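PDB 4QT9: putative glucoamylase from Bacteroides caccae ATCC 43185, which probably hydrolyses glucosidic bonds in glucans or related oligosaccharides. Local coordinates for residues Thr138-Met142 and Trp170-Trp175; Asp176-Lys180 and Trp190-Trp196; Gly182-Leu186 and Ala226-Gly231; Ile202-Asn206 and Leu251-Gly255; Glu248-Arg252 and Tyr280-Tyr284. One frame throughout, in Å; residues are numbered along the deposited sequence.

Interaction 1: residues Thr138-Met142 and Trp170-Trp175; sequences TAFLM and WREVDW
This is a buried contact, made by carbon and selenium atoms, between two helices that follow one another in the alpha/alpha toroid: Thr-138 to Met-142 runs along helix 135-152, and Trp-170 to Trp-175 is the end of helix 157-172 with the loop that leaves it. The first segment is regular alpha-helix, with Met-142 N bonded to Thr-138 O at 2.8 Å. Beyond Glu-172 the second opens out, Val-173 taking an extended psi of 115° and Asp-174 centring an inverse gamma turn, so the chain bends back to bring Trp-175 against the helix. CA atoms lie 6.8 Å apart at Met-142 and Trp-170 and 8.4 Å at Thr-138 and Val-173. Met-142, a selenomethionine with chi1 and chi2 both m, touches three residues of the other segment: its CE is 3.4 Å from Trp-170 CB, its SE 4.2 Å from Val-173 CG2 and its CG 4.1 Å from Trp-175 CZ2. Trp-175 (chi1 m, chi2 90°) presents its ring edge to Ala-139, with CH2 3.9 Å from Ala-139 CA. One turn back, Thr-138 CG2 meets Val-173 CG1 at 3.8 Å, while its OG1 bonds to Asp-134 O. Helix 209-217 packs alongside, bringing Met-211 to Ala-139, Leu-214 to Met-142 and Ala-215 to Trp-175.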
# COMPACT_ATOMS: atom_id res chain seq x y z
N THR A 138 5.37 -5.47 7.21
CA THR A 138 5.83 -6.79 6.75
C THR A 138 4.81 -7.40 5.75
O THR A 138 5.20 -7.94 4.71
CB THR A 138 6.06 -7.72 7.95
OG1 THR A 138 7.09 -7.16 8.76
CG2 THR A 138 6.46 -9.14 7.52
N ALA A 139 3.52 -7.22 6.04
CA ALA A 139 2.43 -7.74 5.21
C ALA A 139 2.43 -7.07 3.83
O ALA A 139 2.28 -7.78 2.83
CB ALA A 139 1.12 -7.53 5.91
N PHE A 140 2.61 -5.74 3.76
CA PHE A 140 2.70 -4.97 2.51
C PHE A 140 3.94 -5.38 1.72
O PHE A 140 3.86 -5.51 0.51
CB PHE A 140 2.67 -3.45 2.77
CG PHE A 140 1.35 -2.98 3.37
CD1 PHE A 140 0.14 -3.52 2.95
CD2 PHE A 140 1.33 -2.02 4.37
CE1 PHE A 140 -1.06 -3.12 3.53
CE2 PHE A 140 0.12 -1.60 4.93
CZ PHE A 140 -1.07 -2.16 4.52
N LEU A 141 5.04 -5.67 2.37
CA LEU A 141 6.23 -6.17 1.66
C LEU A 141 5.98 -7.57 1.10
O LEU A 141 6.34 -7.85 -0.05
CB LEU A 141 7.45 -6.16 2.60
CG LEU A 141 8.80 -6.68 2.07
CD1 LEU A 141 9.34 -5.84 0.86
CD2 LEU A 141 9.85 -6.61 3.15
N MSE A 142 5.37 -8.45 1.93
CA MSE A 142 5.13 -9.84 1.52
C MSE A 142 4.10 -9.92 0.40
O MSE A 142 4.28 -10.74 -0.50
CB MSE A 142 4.71 -10.72 2.71
CG MSE A 142 5.84 -11.03 3.66
SE MSE A 142 7.26 -12.03 2.80
CE MSE A 142 6.34 -12.93 1.32
N TRP A 170 9.51 -15.60 2.92
CA TRP A 170 8.08 -15.72 3.20
C TRP A 170 7.89 -16.78 4.31
O TRP A 170 7.22 -16.50 5.30
CB TRP A 170 7.30 -16.09 1.89
CG TRP A 170 5.95 -16.77 2.03
CD1 TRP A 170 5.60 -18.00 1.54
CD2 TRP A 170 4.77 -16.24 2.68
NE1 TRP A 170 4.27 -18.26 1.83
CE2 TRP A 170 3.74 -17.19 2.52
CE3 TRP A 170 4.49 -15.07 3.40
CZ2 TRP A 170 2.43 -16.98 2.99
CZ3 TRP A 170 3.20 -14.87 3.90
CH2 TRP A 170 2.19 -15.82 3.70
N ARG A 171 8.55 -17.95 4.19
CA ARG A 171 8.43 -19.03 5.20
C ARG A 171 9.05 -18.65 6.56
O ARG A 171 8.68 -19.25 7.58
CB ARG A 171 9.04 -20.33 4.70
CG ARG A 171 8.18 -20.98 3.66
CD ARG A 171 8.83 -22.20 3.06
NE ARG A 171 7.88 -22.85 2.17
CZ ARG A 171 7.03 -23.80 2.55
NH1 ARG A 171 7.06 -24.28 3.79
NH2 ARG A 171 6.16 -24.30 1.68
N GLU A 172 9.96 -17.65 6.58
CA GLU A 172 10.64 -17.23 7.79
C GLU A 172 9.80 -16.22 8.61
O GLU A 172 10.08 -16.04 9.80
CB GLU A 172 12.02 -16.66 7.47
CG GLU A 172 13.05 -17.77 7.25
CD GLU A 172 14.43 -17.34 6.80
OE1 GLU A 172 14.57 -16.26 6.17
OE2 GLU A 172 15.38 -18.12 7.05
N VAL A 173 8.77 -15.61 8.02
CA VAL A 173 7.95 -14.65 8.81
C VAL A 173 7.11 -15.39 9.85
O VAL A 173 6.20 -16.15 9.49
CB VAL A 173 7.05 -13.69 8.00
CG1 VAL A 173 6.39 -12.66 8.94
CG2 VAL A 173 7.83 -12.98 6.90
N ASP A 174 7.41 -15.15 11.15
CA ASP A 174 6.67 -15.82 12.24
C ASP A 174 5.44 -14.97 12.64
O ASP A 174 5.47 -14.26 13.66
CB ASP A 174 7.58 -16.11 13.45
CG ASP A 174 6.96 -17.05 14.50
OD1 ASP A 174 5.73 -17.29 14.46
OD2 ASP A 174 7.71 -17.54 15.36
N TRP A 175 4.36 -15.06 11.83
CA TRP A 175 3.12 -14.29 12.09
C TRP A 175 2.55 -14.67 13.46
O TRP A 175 2.10 -13.80 14.21
CB TRP A 175 2.05 -14.52 11.00
CG TRP A 175 2.57 -14.37 9.60
CD1 TRP A 175 3.11 -15.35 8.82
CD2 TRP A 175 2.68 -13.14 8.85
NE1 TRP A 175 3.50 -14.82 7.60
CE2 TRP A 175 3.24 -13.47 7.60
CE3 TRP A 175 2.29 -11.81 9.10
CZ2 TRP A 175 3.48 -12.49 6.61
CZ3 TRP A 175 2.54 -10.84 8.13
CH2 TRP A 175 3.09 -11.19 6.89

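Interaction 2: residues Asp176-Lys180 and Trp190-Trp196; sequences DWYRK and WSPTYGW
Trp-190, at the end of strand 189-190, starts the second segment with an extended backbone and points its CA-to-CB bond toward the 3-10 segment formed by Asp-176 to Arg-179; its CA is 7.2 Å from that of Tyr-178. With chi1 t and chi2 79°, its indole offers a face to the edge of Trp-177, also chi1 t, in a T-shaped stack: five-membered rings 4.6 Å apart between centroids, planes at 86°, Trp-177 NE1 3.4 Å from Trp-190 CG. Tyr-178 CE2 rests 3.5 Å from Trp-190 CB, and the tyrosine hydroxyl bonds to Phe-108 O. Ser-191 then turns the chain: its OG accepts from Thr-193 N at 3.0 Å, an ST turn, and from Tyr-194 N at 2.8 Å, an ST motif. This loop lies near the surface, and the tryptophans at its two ends join Trp-177 in an aromatic cluster, extended by His-109, which stacks on Trp-177. Gly-195, at phi 59°, brings the chain back, its O accepting from Ser-191 N at 2.9 Å. Trp-196 (chi1 m, chi2 102°) faces Lys-180, whose fully extended side chain places CG 3.5 Å from the centroid of the Trp-196 five-membered ring, a CH-pi contact 5° off the normal. Trp-196 CH2 also approaches Trp-177 O at 3.4 Å.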
# COMPACT_ATOMS: atom_id res chain seq x y z
N ASP A 176 2.61 -15.98 13.80
CA ASP A 176 2.06 -16.52 15.03
C ASP A 176 2.71 -15.89 16.27
O ASP A 176 2.03 -15.73 17.28
CB ASP A 176 2.19 -18.05 15.04
CG ASP A 176 1.55 -18.70 16.25
OD1 ASP A 176 0.33 -18.96 16.20
OD2 ASP A 176 2.28 -18.95 17.23
N TRP A 177 3.99 -15.55 16.21
CA TRP A 177 4.66 -14.88 17.33
C TRP A 177 3.91 -13.60 17.75
O TRP A 177 3.82 -13.29 18.93
CB TRP A 177 6.12 -14.52 16.97
CG TRP A 177 6.79 -13.67 18.01
CD1 TRP A 177 6.86 -12.30 18.03
CD2 TRP A 177 7.28 -14.11 19.28
NE1 TRP A 177 7.43 -11.88 19.20
CE2 TRP A 177 7.73 -12.97 19.98
CE3 TRP A 177 7.46 -15.38 19.87
CZ2 TRP A 177 8.33 -13.04 21.23
CZ3 TRP A 177 8.08 -15.46 21.11
CH2 TRP A 177 8.49 -14.30 21.79
N TYR A 178 3.41 -12.84 16.77
CA TYR A 178 2.77 -11.55 16.97
C TYR A 178 1.35 -11.68 17.55
O TYR A 178 0.67 -10.67 17.71
CB TYR A 178 2.81 -10.76 15.65
CG TYR A 178 4.21 -10.23 15.37
CD1 TYR A 178 5.22 -11.06 14.90
CD2 TYR A 178 4.53 -8.89 15.61
CE1 TYR A 178 6.52 -10.60 14.72
CE2 TYR A 178 5.82 -8.41 15.41
CZ TYR A 178 6.83 -9.28 15.00
OH TYR A 178 8.11 -8.83 14.79
N ARG A 179 0.94 -12.89 17.99
CA ARG A 179 -0.30 -13.11 18.70
C ARG A 179 -0.05 -12.89 20.20
O ARG A 179 -0.97 -13.07 21.00
CB ARG A 179 -0.85 -14.53 18.48
CG ARG A 179 -1.32 -14.87 17.07
CD ARG A 179 -1.57 -16.37 16.99
NE ARG A 179 -2.66 -16.81 17.88
CZ ARG A 179 -2.86 -18.06 18.26
NH1 ARG A 179 -2.03 -19.02 17.87
NH2 ARG A 179 -3.88 -18.37 19.06
N LYS A 180 1.23 -12.58 20.58
CA LYS A 180 1.66 -12.29 21.96
C LYS A 180 1.26 -13.45 22.91
O LYS A 180 0.37 -13.30 23.75
CB LYS A 180 1.08 -10.94 22.44
CG LYS A 180 1.53 -10.47 23.82
CD LYS A 180 0.87 -9.14 24.19
CE LYS A 180 1.07 -8.84 25.65
NZ LYS A 180 0.56 -7.50 26.00
N TRP A 190 6.52 -5.54 17.85
CA TRP A 190 7.32 -6.30 18.80
C TRP A 190 8.72 -5.75 18.77
O TRP A 190 9.32 -5.58 17.69
CB TRP A 190 7.32 -7.82 18.56
CG TRP A 190 8.16 -8.53 19.58
CD1 TRP A 190 7.80 -8.83 20.87
CD2 TRP A 190 9.54 -8.89 19.45
NE1 TRP A 190 8.87 -9.36 21.54
CE2 TRP A 190 9.95 -9.44 20.69
CE3 TRP A 190 10.48 -8.81 18.41
CZ2 TRP A 190 11.24 -9.95 20.90
CZ3 TRP A 190 11.77 -9.29 18.62
CH2 TRP A 190 12.14 -9.87 19.85
N SER A 191 9.25 -5.49 19.96
CA SER A 191 10.60 -4.95 20.11
C SER A 191 11.48 -5.88 20.93
O SER A 191 11.02 -6.36 21.97
CB SER A 191 10.53 -3.59 20.79
OG SER A 191 11.82 -3.24 21.28
N PRO A 192 12.76 -6.08 20.55
CA PRO A 192 13.66 -6.89 21.40
C PRO A 192 14.00 -6.21 22.73
O PRO A 192 14.36 -6.90 23.67
CB PRO A 192 14.92 -7.08 20.55
CG PRO A 192 14.63 -6.46 19.23
CD PRO A 192 13.46 -5.55 19.37
N THR A 193 13.86 -4.86 22.81
CA THR A 193 14.18 -4.07 24.00
C THR A 193 12.91 -3.73 24.80
O THR A 193 12.91 -3.87 26.03
CB THR A 193 14.93 -2.79 23.55
OG1 THR A 193 16.14 -3.18 22.91
CG2 THR A 193 15.25 -1.84 24.71
N TYR A 194 11.87 -3.26 24.12
CA TYR A 194 10.65 -2.84 24.80
C TYR A 194 9.50 -3.89 24.80
O TYR A 194 8.44 -3.61 25.36
CB TYR A 194 10.17 -1.51 24.18
CG TYR A 194 11.19 -0.40 24.30
CD1 TYR A 194 11.36 0.29 25.50
CD2 TYR A 194 11.97 -0.02 23.21
CE1 TYR A 194 12.29 1.33 25.61
CE2 TYR A 194 12.89 1.02 23.31
CZ TYR A 194 13.05 1.69 24.51
OH TYR A 194 13.95 2.72 24.61
N GLY A 195 9.73 -5.07 24.22
CA GLY A 195 8.75 -6.15 24.15
C GLY A 195 7.46 -5.78 23.44
O GLY A 195 7.49 -5.35 22.28
N TRP A 196 6.33 -5.89 24.17
CA TRP A 196 4.98 -5.58 23.68
C TRP A 196 4.49 -4.17 24.10
O TRP A 196 3.30 -3.90 23.91
CB TRP A 196 3.97 -6.66 24.17
CG TRP A 196 4.36 -8.06 23.77
CD1 TRP A 196 4.94 -9.01 24.56
CD2 TRP A 196 4.30 -8.61 22.44
NE1 TRP A 196 5.25 -10.12 23.81
CE2 TRP A 196 4.85 -9.91 22.51
CE3 TRP A 196 3.84 -8.12 21.19
CZ2 TRP A 196 4.96 -10.73 21.38
CZ3 TRP A 196 3.94 -8.95 20.08
CH2 TRP A 196 4.49 -10.23 20.18

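Interaction 3: residues Gly182-Leu186 and Ala226-Gly231; sequences GQNVL and AVYHDG
Residues Gly-182 to Leu-186 form an irregular loop, with Gly-182 at positive phi, crossing helix 225-232, whose Ala-226 to Gly-231 portion includes a wider pi-type turn at 227-231. The backbones come remarkably close: CA atoms are 4.0 Å apart at Asn-184 and Val-227, and 4.1 Å at Val-185 and Gly-231. Such proximity depends on glycine at position 231, since a CB there would lie 2.7 Å from both Asn-184 O and Val-185 CA. Asn-184 O sits 3.0 Å from Gly-231 N, but the angle is too poor for a hydrogen bond; instead one water donates to Asn-184 O at 2.8 Å and weakly to Asp-230 O at 3.5 Å. A second water donates to Asp-230 OD2 at 2.9 Å and weakly accepts from Asn-184 ND2 at 3.3 Å. Among the side chains, Val-227 (chi1 t) packs against the loop, its CG1 3.8 Å from Leu-186 CG and its CG2 3.9 Å from Asn-184 OD1. Val-185 CG2 lies 3.8 Å from Gly-231 CA, and Tyr-212 of helix 209-217 packs against both valines. The loop is thus laid directly on the helix backbone by close van der Waals packing around Gly-231 and Val-227, while two waters, each with one firm and one weak bond, bridge the polar groups.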
# COMPACT_ATOMS: atom_id res chain seq x y z
N GLY A 182 -0.24 -16.49 22.06
CA GLY A 182 -1.46 -17.21 21.70
C GLY A 182 -2.79 -16.50 21.82
O GLY A 182 -3.84 -17.16 21.87
N GLN A 183 -2.81 -15.17 21.78
CA GLN A 183 -4.09 -14.46 21.82
C GLN A 183 -4.76 -14.59 20.45
O GLN A 183 -4.07 -14.94 19.49
CB GLN A 183 -3.87 -12.97 22.24
CG GLN A 183 -3.22 -12.81 23.62
CD GLN A 183 -3.12 -11.38 24.06
OE1 GLN A 183 -3.86 -10.52 23.60
NE2 GLN A 183 -2.20 -11.08 24.96
N ASN A 184 -6.06 -14.35 20.35
CA ASN A 184 -6.75 -14.44 19.04
C ASN A 184 -6.86 -13.07 18.40
O ASN A 184 -7.94 -12.54 18.14
CB ASN A 184 -8.11 -15.12 19.19
CG ASN A 184 -7.95 -16.58 19.51
OD1 ASN A 184 -7.13 -17.29 18.90
ND2 ASN A 184 -8.66 -17.04 20.50
N VAL A 185 -5.69 -12.49 18.12
CA VAL A 185 -5.50 -11.15 17.54
C VAL A 185 -4.03 -11.03 17.16
O VAL A 185 -3.19 -11.73 17.74
CB VAL A 185 -5.95 -10.04 18.54
CG1 VAL A 185 -5.03 -9.99 19.77
CG2 VAL A 185 -6.05 -8.66 17.87
N LEU A 186 -3.72 -10.13 16.22
CA LEU A 186 -2.34 -9.85 15.84
C LEU A 186 -1.95 -8.47 16.35
O LEU A 186 -2.71 -7.52 16.16
CB LEU A 186 -2.14 -9.92 14.31
CG LEU A 186 -2.29 -11.30 13.69
CD1 LEU A 186 -2.44 -11.19 12.19
CD2 LEU A 186 -1.10 -12.19 14.07
N ALA A 226 -9.54 -18.30 14.24
CA ALA A 226 -10.05 -17.53 15.39
C ALA A 226 -9.36 -16.16 15.52
O ALA A 226 -9.98 -15.18 15.94
CB ALA A 226 -9.89 -18.32 16.68
N VAL A 227 -8.09 -16.08 15.11
CA VAL A 227 -7.30 -14.84 15.14
C VAL A 227 -7.99 -13.79 14.25
O VAL A 227 -8.12 -12.64 14.68
CB VAL A 227 -5.82 -15.08 14.76
CG1 VAL A 227 -5.06 -13.76 14.54
CG2 VAL A 227 -5.14 -15.93 15.82
N TYR A 228 -8.50 -14.19 13.06
CA TYR A 228 -9.24 -13.29 12.15
C TYR A 228 -10.66 -12.98 12.67
O TYR A 228 -11.05 -11.83 12.66
CB TYR A 228 -9.34 -13.92 10.75
CG TYR A 228 -10.18 -13.13 9.76
CD1 TYR A 228 -9.66 -12.01 9.11
CD2 TYR A 228 -11.46 -13.54 9.42
CE1 TYR A 228 -10.42 -11.29 8.19
CE2 TYR A 228 -12.23 -12.83 8.50
CZ TYR A 228 -11.71 -11.69 7.91
OH TYR A 228 -12.47 -10.96 7.02
N HIS A 229 -11.43 -13.99 13.12
CA HIS A 229 -12.81 -13.83 13.57
C HIS A 229 -12.93 -13.10 14.92
O HIS A 229 -13.80 -12.22 15.06
CB HIS A 229 -13.52 -15.18 13.60
CG HIS A 229 -13.77 -15.70 12.22
ND1 HIS A 229 -14.65 -15.06 11.35
CD2 HIS A 229 -13.19 -16.73 11.56
CE1 HIS A 229 -14.59 -15.72 10.21
NE2 HIS A 229 -13.73 -16.74 10.29
N ASP A 230 -12.05 -13.42 15.90
CA ASP A 230 -12.06 -12.76 17.22
C ASP A 230 -11.30 -11.43 17.23
O ASP A 230 -11.70 -10.52 17.95
CB ASP A 230 -11.46 -13.66 18.34
CG ASP A 230 -12.12 -15.02 18.60
OD1 ASP A 230 -13.10 -15.36 17.89
OD2 ASP A 230 -11.66 -15.74 19.51
N GLY A 231 -10.17 -11.35 16.51
CA GLY A 231 -9.30 -10.16 16.48
C GLY A 231 -9.62 -9.13 15.43
O GLY A 231 -9.95 -7.98 15.77
O HOH W 1 -9.21 -11.27 20.29
O HOH W 2 -10.57 -14.77 21.98

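Interaction 4: residues Ile202-Asn206 and Leu251-Gly255; sequences IHGYN and LRYQG
Gly-204 O is the focus of three donors from the facing segment: Gln-254 NE2 at 2.9 Å with a nearly straight angle of 171°, Arg-252 NH2 at 2.7 Å, and Arg-252 NE at 3.2 Å, the last weak. The guanidinium meets this oxygen at its edge, and its NH2 also bonds to Gln-234. Beside this cluster two backbone bonds pair the chains: Tyr-205 N donates to Arg-252 O at 2.8 Å and Gln-254 N to Tyr-205 O at 3.0 Å. Tyr-205 thus bonds to the residues before and after Tyr-253, a parallel beta-bridge pattern, with the Tyr-205 and Tyr-253 CA atoms 4.8 Å apart. The paired residues are extended and lie in loops, just past Leu-251, which ends strand 247-251; a cis peptide bond joins Gly-204 to Tyr-205. Arg-252 bends to its target with chi1 t and chi3 p; in Gln-254 chi1 m places CG 3.3 Å from His-203 O, and chi2 m turns the amide to Gly-204 O. On the apolar side, the Tyr-205 ring (chi1 t) turns its edge to the face of Tyr-253 in an offset edge-to-face pair, centroids 5.6 Å apart and planes at 70°, while Tyr-205 CD1 meets Leu-251 CD1 at 3.6 Å. Helix 284-301 supports this side through Met-288 and Leu-291 and holds the Tyr-253 hydroxyl with Glu-287; helix 225-232 lies beside Ile-202 and Asn-206 through Trp-232.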
# COMPACT_ATOMS: atom_id res chain seq x y z
N ILE A 202 -4.56 -5.29 16.40
CA ILE A 202 -5.24 -4.70 15.24
C ILE A 202 -6.67 -5.22 15.03
O ILE A 202 -6.91 -6.41 14.77
CB ILE A 202 -4.38 -4.84 13.96
CG1 ILE A 202 -3.09 -4.02 14.10
CG2 ILE A 202 -5.14 -4.43 12.69
CD1 ILE A 202 -1.89 -4.64 13.45
N HIS A 203 -7.63 -4.28 15.11
CA HIS A 203 -9.04 -4.56 14.91
C HIS A 203 -9.49 -3.85 13.64
O HIS A 203 -9.05 -2.74 13.37
CB HIS A 203 -9.88 -4.11 16.14
CG HIS A 203 -9.42 -4.69 17.45
ND1 HIS A 203 -9.42 -6.06 17.68
CD2 HIS A 203 -8.97 -4.06 18.56
CE1 HIS A 203 -8.98 -6.21 18.92
NE2 HIS A 203 -8.71 -5.03 19.49
N GLY A 204 -10.37 -4.48 12.85
CA GLY A 204 -10.84 -3.83 11.62
C GLY A 204 -11.99 -2.86 11.84
O GLY A 204 -12.57 -2.84 12.92
N TYR A 205 -12.37 -2.06 10.82
CA TYR A 205 -11.72 -2.04 9.51
C TYR A 205 -10.71 -0.90 9.47
O TYR A 205 -10.98 0.20 9.95
CB TYR A 205 -12.75 -1.90 8.35
CG TYR A 205 -12.08 -1.98 6.98
CD1 TYR A 205 -11.81 -3.20 6.39
CD2 TYR A 205 -11.65 -0.83 6.33
CE1 TYR A 205 -11.12 -3.28 5.18
CE2 TYR A 205 -10.96 -0.89 5.12
CZ TYR A 205 -10.68 -2.12 4.56
OH TYR A 205 -10.02 -2.17 3.35
N ASN A 206 -9.56 -1.16 8.85
CA ASN A 206 -8.50 -0.19 8.59
C ASN A 206 -7.70 -0.75 7.40
O ASN A 206 -8.11 -1.73 6.80
CB ASN A 206 -7.63 0.19 9.85
CG ASN A 206 -6.90 -0.96 10.50
OD1 ASN A 206 -6.59 -1.96 9.87
ND2 ASN A 206 -6.59 -0.84 11.77
N LEU A 251 -19.12 -1.45 6.71
CA LEU A 251 -18.20 -1.76 7.79
C LEU A 251 -18.04 -0.66 8.82
O LEU A 251 -18.30 0.51 8.54
CB LEU A 251 -16.80 -2.08 7.20
CG LEU A 251 -16.74 -3.16 6.12
CD1 LEU A 251 -15.36 -3.29 5.57
CD2 LEU A 251 -17.24 -4.53 6.66
N ARG A 252 -17.53 -1.06 10.01
CA ARG A 252 -17.12 -0.17 11.08
C ARG A 252 -15.67 0.26 10.78
O ARG A 252 -14.78 -0.58 10.78
CB ARG A 252 -17.20 -0.88 12.45
CG ARG A 252 -16.54 -0.07 13.57
CD ARG A 252 -16.14 -0.90 14.77
NE ARG A 252 -15.19 -1.98 14.47
CZ ARG A 252 -14.90 -2.96 15.32
NH1 ARG A 252 -15.45 -2.98 16.53
NH2 ARG A 252 -14.05 -3.92 14.97
N TYR A 253 -15.44 1.55 10.51
CA TYR A 253 -14.11 2.10 10.25
C TYR A 253 -13.53 2.52 11.60
O TYR A 253 -14.21 3.13 12.41
CB TYR A 253 -14.18 3.27 9.23
CG TYR A 253 -14.55 2.77 7.85
CD1 TYR A 253 -15.88 2.46 7.52
CD2 TYR A 253 -13.58 2.56 6.88
CE1 TYR A 253 -16.21 1.91 6.28
CE2 TYR A 253 -13.90 2.02 5.64
CZ TYR A 253 -15.21 1.69 5.35
OH TYR A 253 -15.51 1.17 4.11
N GLN A 254 -12.29 2.14 11.87
CA GLN A 254 -11.67 2.42 13.16
C GLN A 254 -11.52 3.90 13.47
O GLN A 254 -10.74 4.58 12.83
CB GLN A 254 -10.30 1.72 13.25
CG GLN A 254 -10.44 0.23 13.51
CD GLN A 254 -10.93 -0.07 14.90
OE1 GLN A 254 -10.56 0.60 15.86
NE2 GLN A 254 -11.74 -1.11 15.04
N GLY A 255 -12.27 4.38 14.47
CA GLY A 255 -12.21 5.77 14.93
C GLY A 255 -12.68 6.84 13.97
O GLY A 255 -12.29 8.01 14.12

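Interaction 5: residues Glu248-Arg252 and Tyr280-Tyr284; sequences ELHLR and YCPSY
Van der Waals packing of two neighbouring side chains, His-250 and Leu-251, joins the end of strand 247-251 to the loop leading into helix 284-301. The strand is extended through Leu-249, but psi falls to -31° at His-250 and returns to 161° at Leu-251, a local kink that lets both consecutive residues reach the same loop. The nearest CA pair is His-250 and Cys-281, 7.2 Å apart. Of the ring contacts, the clearest is a CH-pi approach: His-250, with chi1 t and chi2 68°, places one imidazole face against Pro-282, whose CD lies 4.2 Å from the ring centroid and 20° off the normal. The ring edge faces a carbonyl, with His-250 CD2 and NE2 each 3.1 Å from Tyr-280 O. The apolar contacts belong to Leu-251 (chi1 m, chi2 t): CD2 is 4.3 Å from Cys-281 CB, and CD1 is 4.4 Å from Tyr-284 CE1, while CD2 is also 3.5 Å from Tyr-280 O. Polar bonds to the surroundings hold both sides: Glu-287 OE1 bonds to His-250 N, Tyr-280 OH to His-229, and Tyr-284 OH to Asp-278. The hairpin strand therefore meets the loop through one imidazole and one leucine, packed on proline, cysteine and tyrosine, with charged Glu-287 adding a polar tie from the helix beyond.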
# COMPACT_ATOMS: atom_id res chain seq x y z
N GLU A 248 -24.02 4.62 1.44
CA GLU A 248 -24.05 3.54 2.40
C GLU A 248 -22.70 2.82 2.51
O GLU A 248 -22.16 2.31 1.51
CB GLU A 248 -25.18 2.56 2.00
CG GLU A 248 -25.30 1.30 2.84
CD GLU A 248 -25.87 1.48 4.23
OE1 GLU A 248 -27.06 1.87 4.35
OE2 GLU A 248 -25.14 1.21 5.21
N LEU A 249 -22.15 2.77 3.73
CA LEU A 249 -20.94 1.99 4.06
C LEU A 249 -21.36 0.81 4.98
O LEU A 249 -22.20 0.99 5.87
CB LEU A 249 -19.83 2.84 4.67
CG LEU A 249 -19.29 4.01 3.82
CD1 LEU A 249 -18.35 4.84 4.63
CD2 LEU A 249 -18.57 3.53 2.55
N HIS A 250 -20.83 -0.39 4.71
CA HIS A 250 -21.22 -1.60 5.45
C HIS A 250 -20.40 -1.86 6.72
O HIS A 250 -20.91 -2.42 7.68
CB HIS A 250 -21.09 -2.82 4.51
CG HIS A 250 -21.58 -4.10 5.10
ND1 HIS A 250 -22.92 -4.31 5.36
CD2 HIS A 250 -20.88 -5.20 5.47
CE1 HIS A 250 -23.00 -5.52 5.88
NE2 HIS A 250 -21.80 -6.09 5.97
N LEU A 251 -19.12 -1.45 6.71
CA LEU A 251 -18.20 -1.76 7.79
C LEU A 251 -18.04 -0.66 8.82
O LEU A 251 -18.30 0.51 8.54
CB LEU A 251 -16.80 -2.08 7.20
CG LEU A 251 -16.74 -3.16 6.12
CD1 LEU A 251 -15.36 -3.29 5.57
CD2 LEU A 251 -17.24 -4.53 6.66
N ARG A 252 -17.53 -1.06 10.01
CA ARG A 252 -17.12 -0.17 11.08
C ARG A 252 -15.67 0.26 10.78
O ARG A 252 -14.78 -0.58 10.78
CB ARG A 252 -17.20 -0.88 12.45
CG ARG A 252 -16.54 -0.07 13.57
CD ARG A 252 -16.14 -0.90 14.77
NE ARG A 252 -15.19 -1.98 14.47
CZ ARG A 252 -14.90 -2.96 15.32
NH1 ARG A 252 -15.45 -2.98 16.53
NH2 ARG A 252 -14.05 -3.92 14.97
N TYR A 280 -18.31 -11.08 6.65
CA TYR A 280 -18.50 -9.71 7.08
C TYR A 280 -18.77 -8.67 5.98
O TYR A 280 -19.09 -7.53 6.30
CB TYR A 280 -17.29 -9.28 7.91
CG TYR A 280 -17.01 -10.31 8.99
CD1 TYR A 280 -17.88 -10.49 10.05
CD2 TYR A 280 -15.91 -11.17 8.88
CE1 TYR A 280 -17.64 -11.46 11.03
CE2 TYR A 280 -15.68 -12.16 9.83
CZ TYR A 280 -16.54 -12.29 10.91
OH TYR A 280 -16.29 -13.23 11.87
N CYS A 281 -18.67 -9.05 4.70
CA CYS A 281 -18.90 -8.11 3.61
C CYS A 281 -19.37 -8.86 2.36
O CYS A 281 -18.61 -9.70 1.85
CB CYS A 281 -17.65 -7.28 3.33
SG CYS A 281 -17.90 -5.94 2.14
N PRO A 282 -20.60 -8.59 1.84
CA PRO A 282 -21.08 -9.30 0.64
C PRO A 282 -20.29 -8.97 -0.64
O PRO A 282 -20.37 -9.74 -1.61
CB PRO A 282 -22.54 -8.86 0.53
CG PRO A 282 -22.58 -7.53 1.19
CD PRO A 282 -21.62 -7.63 2.33
N SER A 283 -19.51 -7.85 -0.63
CA SER A 283 -18.66 -7.41 -1.75
C SER A 283 -17.65 -6.36 -1.29
O SER A 283 -18.02 -5.19 -1.08
CB SER A 283 -19.50 -6.84 -2.90
OG SER A 283 -18.68 -6.33 -3.94
N TYR A 284 -16.36 -6.75 -1.20
CA TYR A 284 -15.28 -5.82 -0.84
C TYR A 284 -15.11 -4.78 -1.97
O TYR A 284 -14.85 -3.60 -1.68
CB TYR A 284 -13.98 -6.58 -0.51
CG TYR A 284 -14.05 -7.15 0.89
CD1 TYR A 284 -13.85 -6.34 2.01
CD2 TYR A 284 -14.44 -8.47 1.11
CE1 TYR A 284 -13.98 -6.85 3.30
CE2 TYR A 284 -14.56 -8.99 2.40
CZ TYR A 284 -14.32 -8.17 3.49
OH TYR A 284 -14.47 -8.65 4.78

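From the N terminus, interaction 1 closes a helical hairpin, joining helix 135-152 to the end of helix 157-172. The chain runs straight on into interaction 2, which closes a short loop from residue 176 to 196. Interaction 3 starts within that loop and crosses it, carrying the 182-186 stretch to helix 225-232; Arg-179 of interaction 2 packs on Val-227 there. Interaction 4 crosses interaction 3 in turn, the two linked by Leu-186 O with Ile-202 N and Gly-231 O with His-203 ND1. Interaction 5 begins where interaction 4 ends, sharing Leu-251 and Arg-252, and extends the series to the start of helix 284-301; its Tyr-280 reaches back to His-229 of interaction 3.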